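Putative uncharacterized protein smu.1377c (Streptococcus mutans, PDB 3L7V) is of unproven function but carries a YrdC-like domain, may bind double-stranded RNA and may take part in tRNA modification. Local coordinates at residues A107-T110 with P111-A115; D274-M277 with M278-D282. All coordinates share one frame; numbering follows the deposited sequence.

Contact 1 (A107-T110 with P111-A115); sequences AQLT and PEIDA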
loop_
_atom_site.group_PDB
_atom_site.type_symbol
_atom_site.label_atom_id
_atom_site.label_comp_id
_atom_site.label_asym_id
_atom_site.label_seq_id
_atom_site.Cartn_x
_atom_site.Cartn_y
_atom_site.Cartn_z
ATOM N N ALA A 107 11.551 -2.808 -6.939
ATOM C CA ALA A 107 12.164 -1.769 -6.112
ATOM C C ALA A 107 13.644 -2.016 -5.852
ATOM O O ALA A 107 14.060 -3.158 -5.740
ATOM C CB ALA A 107 11.401 -1.643 -4.770
ATOM N N GLN A 108 14.427 -0.940 -5.759
ATOM C CA GLN A 108 15.835 -1.025 -5.360
ATOM C C GLN A 108 15.923 -1.326 -3.864
ATOM O O GLN A 108 15.172 -0.741 -3.062
ATOM C CB GLN A 108 16.566 0.303 -5.616
ATOM C CG GLN A 108 16.729 0.704 -7.061
ATOM C CD GLN A 108 17.431 2.042 -7.222
ATOM O OE1 GLN A 108 18.282 2.420 -6.418
ATOM N NE2 GLN A 108 17.061 2.773 -8.258
ATOM N N LEU A 109 16.857 -2.199 -3.491
ATOM C CA LEU A 109 16.978 -2.692 -2.112
ATOM C C LEU A 109 18.447 -2.815 -1.668
ATOM O O LEU A 109 19.344 -2.962 -2.505
ATOM C CB LEU A 109 16.319 -4.076 -2.006
ATOM C CG LEU A 109 14.852 -4.293 -1.598
ATOM C CD1 LEU A 109 14.043 -3.036 -1.645
ATOM C CD2 LEU A 109 14.201 -5.380 -2.434
ATOM N N THR A 110 18.685 -2.739 -0.360
ATOM C CA THR A 110 19.949 -3.207 0.243
ATOM C C THR A 110 19.698 -4.497 1.037
ATOM O O THR A 110 18.542 -4.867 1.270
ATOM C CB THR A 110 20.567 -2.174 1.200
ATOM O OG1 THR A 110 19.669 -1.926 2.285
ATOM C CG2 THR A 110 20.869 -0.870 0.480
ATOM N N PRO A 111 20.770 -5.192 1.462
ATOM C CA PRO A 111 20.494 -6.424 2.216
ATOM C C PRO A 111 19.781 -6.180 3.554
ATOM O O PRO A 111 18.947 -7.000 3.928
ATOM C CB PRO A 111 21.890 -7.043 2.410
ATOM C CG PRO A 111 22.706 -6.495 1.263
ATOM C CD PRO A 111 22.194 -5.080 1.090
ATOM N N GLU A 112 20.097 -5.097 4.262
ATOM C CA GLU A 112 19.348 -4.725 5.473
ATOM C C GLU A 112 17.845 -4.465 5.192
ATOM O O GLU A 112 16.975 -4.953 5.911
ATOM C CB GLU A 112 19.970 -3.494 6.145
ATOM C CG GLU A 112 21.273 -3.761 6.896
ATOM C CD GLU A 112 22.070 -2.490 7.231
ATOM O OE1 GLU A 112 22.053 -1.514 6.440
ATOM O OE2 GLU A 112 22.731 -2.478 8.293
ATOM N N ILE A 113 17.544 -3.689 4.155
ATOM C CA ILE A 113 16.151 -3.356 3.850
ATOM C C ILE A 113 15.381 -4.613 3.463
ATOM O O ILE A 113 14.259 -4.833 3.950
ATOM C CB ILE A 113 16.024 -2.275 2.746
ATOM C CG1 ILE A 113 16.559 -0.934 3.257
ATOM C CG2 ILE A 113 14.566 -2.115 2.324
ATOM C CD1 ILE A 113 16.928 0.057 2.187
ATOM N N ASP A 114 15.984 -5.434 2.597
ATOM C CA ASP A 114 15.408 -6.725 2.215
ATOM C C ASP A 114 15.075 -7.583 3.448
ATOM O O ASP A 114 13.972 -8.114 3.555
ATOM C CB ASP A 114 16.349 -7.488 1.267
ATOM C CG ASP A 114 15.741 -8.822 0.748
ATOM O OD1 ASP A 114 14.972 -9.482 1.481
ATOM O OD2 ASP A 114 16.047 -9.225 -0.397
ATOM N N ALA A 115 16.038 -7.706 4.365
ATOM C CA ALA A 115 15.875 -8.442 5.621
ATOM C C ALA A 115 14.799 -7.841 6.546
ATOM O O ALA A 115 14.080 -8.577 7.232
ATOM C CB ALA A 115 17.220 -8.518 6.368
HETATM O O HOH W 1 20.211 0.168 4.741
#

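Contact 2 (D274-M277 with M278-D282); sequences DKIM and MHLSD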
loop_
_atom_site.group_PDB
_atom_site.type_symbol
_atom_site.label_atom_id
_atom_site.label_comp_id
_atom_site.label_asym_id
_atom_site.label_seq_id
_atom_site.Cartn_x
_atom_site.Cartn_y
_atom_site.Cartn_z
ATOM N N ASP A 274 4.490 -0.332 17.755
ATOM C CA ASP A 274 5.385 -0.881 18.779
ATOM C C ASP A 274 6.261 -2.056 18.275
ATOM O O ASP A 274 7.458 -2.120 18.574
ATOM C CB ASP A 274 4.593 -1.283 20.039
ATOM C CG ASP A 274 3.606 -2.426 19.781
ATOM O OD1 ASP A 274 3.479 -3.312 20.646
ATOM O OD2 ASP A 274 2.963 -2.454 18.711
ATOM N N LYS A 275 5.680 -2.981 17.515
ATOM C CA LYS A 275 6.461 -4.095 16.958
ATOM C C LYS A 275 7.434 -3.637 15.874
ATOM O O LYS A 275 8.525 -4.184 15.729
ATOM C CB LYS A 275 5.556 -5.190 16.400
ATOM C CG LYS A 275 4.746 -5.948 17.460
ATOM C CD LYS A 275 3.653 -6.787 16.802
ATOM C CE LYS A 275 2.815 -7.523 17.841
ATOM N NZ LYS A 275 1.712 -8.296 17.210
ATOM N N ILE A 276 7.037 -2.631 15.110
ATOM C CA ILE A 276 7.878 -2.122 14.030
ATOM C C ILE A 276 9.133 -1.363 14.500
ATOM O O ILE A 276 10.192 -1.461 13.884
ATOM C CB ILE A 276 7.020 -1.308 13.020
ATOM C CG1 ILE A 276 6.024 -2.273 12.348
ATOM C CG2 ILE A 276 7.896 -0.615 11.992
ATOM C CD1 ILE A 276 4.891 -1.631 11.589
HETATM N N MSE A 277 9.017 -0.610 15.587
HETATM C CA MSE A 277 10.169 0.102 16.143
HETATM C C MSE A 277 11.167 -0.885 16.795
HETATM O O MSE A 277 12.380 -0.714 16.696
HETATM C CB MSE A 277 9.718 1.195 17.129
HETATM C CG MSE A 277 8.829 2.313 16.505
HETATM SE SE MSE A 277 8.438 3.831 17.730
HETATM C CE MSE A 277 7.413 2.881 19.086
HETATM N N MSE A 278 10.642 -1.922 17.440
HETATM C CA MSE A 278 11.459 -3.016 17.947
HETATM C C MSE A 278 12.260 -3.688 16.819
HETATM O O MSE A 278 13.425 -4.023 17.006
HETATM C CB MSE A 278 10.588 -4.035 18.704
HETATM C CG MSE A 278 11.364 -5.079 19.511
HETATM SE SE MSE A 278 12.368 -4.352 21.063
HETATM C CE MSE A 278 14.177 -4.308 20.341
ATOM N N HIS A 279 11.648 -3.866 15.646
ATOM C CA HIS A 279 12.357 -4.459 14.510
ATOM C C HIS A 279 13.348 -3.475 13.902
ATOM O O HIS A 279 14.397 -3.876 13.404
ATOM C CB HIS A 279 11.389 -4.932 13.417
ATOM C CG HIS A 279 10.599 -6.151 13.782
ATOM N ND1 HIS A 279 9.269 -6.303 13.453
ATOM C CD2 HIS A 279 10.951 -7.275 14.449
ATOM C CE1 HIS A 279 8.836 -7.469 13.898
ATOM N NE2 HIS A 279 9.838 -8.079 14.505
ATOM N N LEU A 280 13.021 -2.187 13.921
ATOM C CA LEU A 280 13.976 -1.209 13.420
ATOM C C LEU A 280 15.253 -1.270 14.265
ATOM O O LEU A 280 16.344 -1.261 13.726
ATOM C CB LEU A 280 13.414 0.213 13.411
ATOM C CG LEU A 280 12.484 0.543 12.235
ATOM C CD1 LEU A 280 11.516 1.685 12.585
ATOM C CD2 LEU A 280 13.284 0.867 10.961
ATOM N N SER A 281 15.107 -1.346 15.584
ATOM C CA SER A 281 16.265 -1.268 16.464
ATOM C C SER A 281 17.108 -2.546 16.457
ATOM O O SER A 281 18.295 -2.509 16.782
ATOM C CB SER A 281 15.859 -0.837 17.887
ATOM O OG SER A 281 15.195 -1.866 18.599
ATOM N N ASP A 282 16.503 -3.667 16.056
ATOM C CA ASP A 282 17.251 -4.910 15.845
ATOM C C ASP A 282 18.069 -4.909 14.555
ATOM O O ASP A 282 19.079 -5.592 14.471
ATOM C CB ASP A 282 16.324 -6.131 15.862
ATOM C CG ASP A 282 15.834 -6.474 17.266
ATOM O OD1 ASP A 282 16.528 -6.144 18.254
ATOM O OD2 ASP A 282 14.748 -7.082 17.382
#

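Contact 1 (A107-T110 with P111-A115)
The flat carboxylate of E112 reaches T110 through a water that sits off its OE1 end. T110 OG1 donates to that water across 3.3 Å, and the water donates to E112 OE1 at 3.0 Å. Both oxygens of this group also accept backbone N-H groups, OE1 from Q253 and OE2 from G254, which fixes its rotation. The other planar group, the D114 carboxylate, turns to the other side: with CG trans to its own N (chi1 -176°), D114 sends OD2 into a salt bridge with R104.

T110 itself does the capping. Its OG1 sits between the backbone N and the carbonyl carbon (chi1 62°), a rotation that aims it back into the first turn, where it accepts weakly from I113 N at 3.3 Å. The hydroxyl thus gives a bond to the water and accepts a weak one from the backbone. I113 CG1 and CD1 both pass 3.4 Å from T110 OG1. T110 O accepts D114 N at 2.9 Å, almost straight (171°). L109 CD1 meets I113 CG2 at 4.1 Å, the apolar part of the contact, the two side chains crossing at a slant. The puckered ring of P111 has its CD held beside T110 CB by the intervening peptide bond; the pyrrolidine otherwise leads off from the loop, and Q252 touches this proline as well.

This is a threonine N-cap followed by proline in the first helical turn, starting helix 111-123 after the loop that leaves helix 100-106.

Contact 2 (D274-M277 with M278-D282)
H279 bends back over K275, whose carbonyl oxygen lies over one face of the imidazole. H279 ND1 comes within 3.2 Å of K275 O, but the angle is too poor for a hydrogen bond, and K275 O instead takes H279 N at 3.1 Å. H279 CG stands trans to the carbonyl carbon (chi1 -72°), the rotation that brings the ring back against the preceding turn. The next two carbonyls are met in the same i to i+4 way: L280 N gives to I276 O at 2.9 Å and S281 N to M277 O at 3.0 Å, each donor tilted somewhat from the carbonyl plane, while the bond from M278 N to D274 O is weak at 3.4 Å.

M278 O is doubly loaded. D282 N donates to it along the backbone, and S281 OG adds a second bond of 3.2 Å, the hydroxyl standing above the carbonyl plane. Both donors arrive from one face of that plane. S281 OG is placed for this by a chi1 of 73°, which tucks it between N and C, and its hydroxyl proton goes to M278 O.

Apolar contact is slight here: I276 CG2 meets L280 CD1 at 4.3 Å, one turn apart. These two are the buried members, whereas D274, K275 and selenomethionine M278 are exposed.

Helix 273-283 bridges strands 265-268 and 288-289 in a beta-alpha-beta unit. Its inner side rests on helix 111-123, with H279 and H120 in a T-shaped ring pair and L280 on F116, while W287 touches M277 and L280.

Contact 1 (107-110 with 111-115) and contact 2 (274-277 with 278-282) are both local and partly buried, with nearest atoms about 8 Å apart. Helix 111-123 connects them: contact 1 starts it, and contact 2 lies on a helix that touches it through F116, H120 and E123. At the helix start, a side-chain hydroxyl, a bound water and outside backbone and arginine partners supply the polar links. Within helix 273-283, main-chain bonds dominate, helped by one serine hydroxyl. Of the touching residues, E112 and I113 are buried in contact 1, one charged and one apolar, but I276 and L280 in contact 2, both apolar.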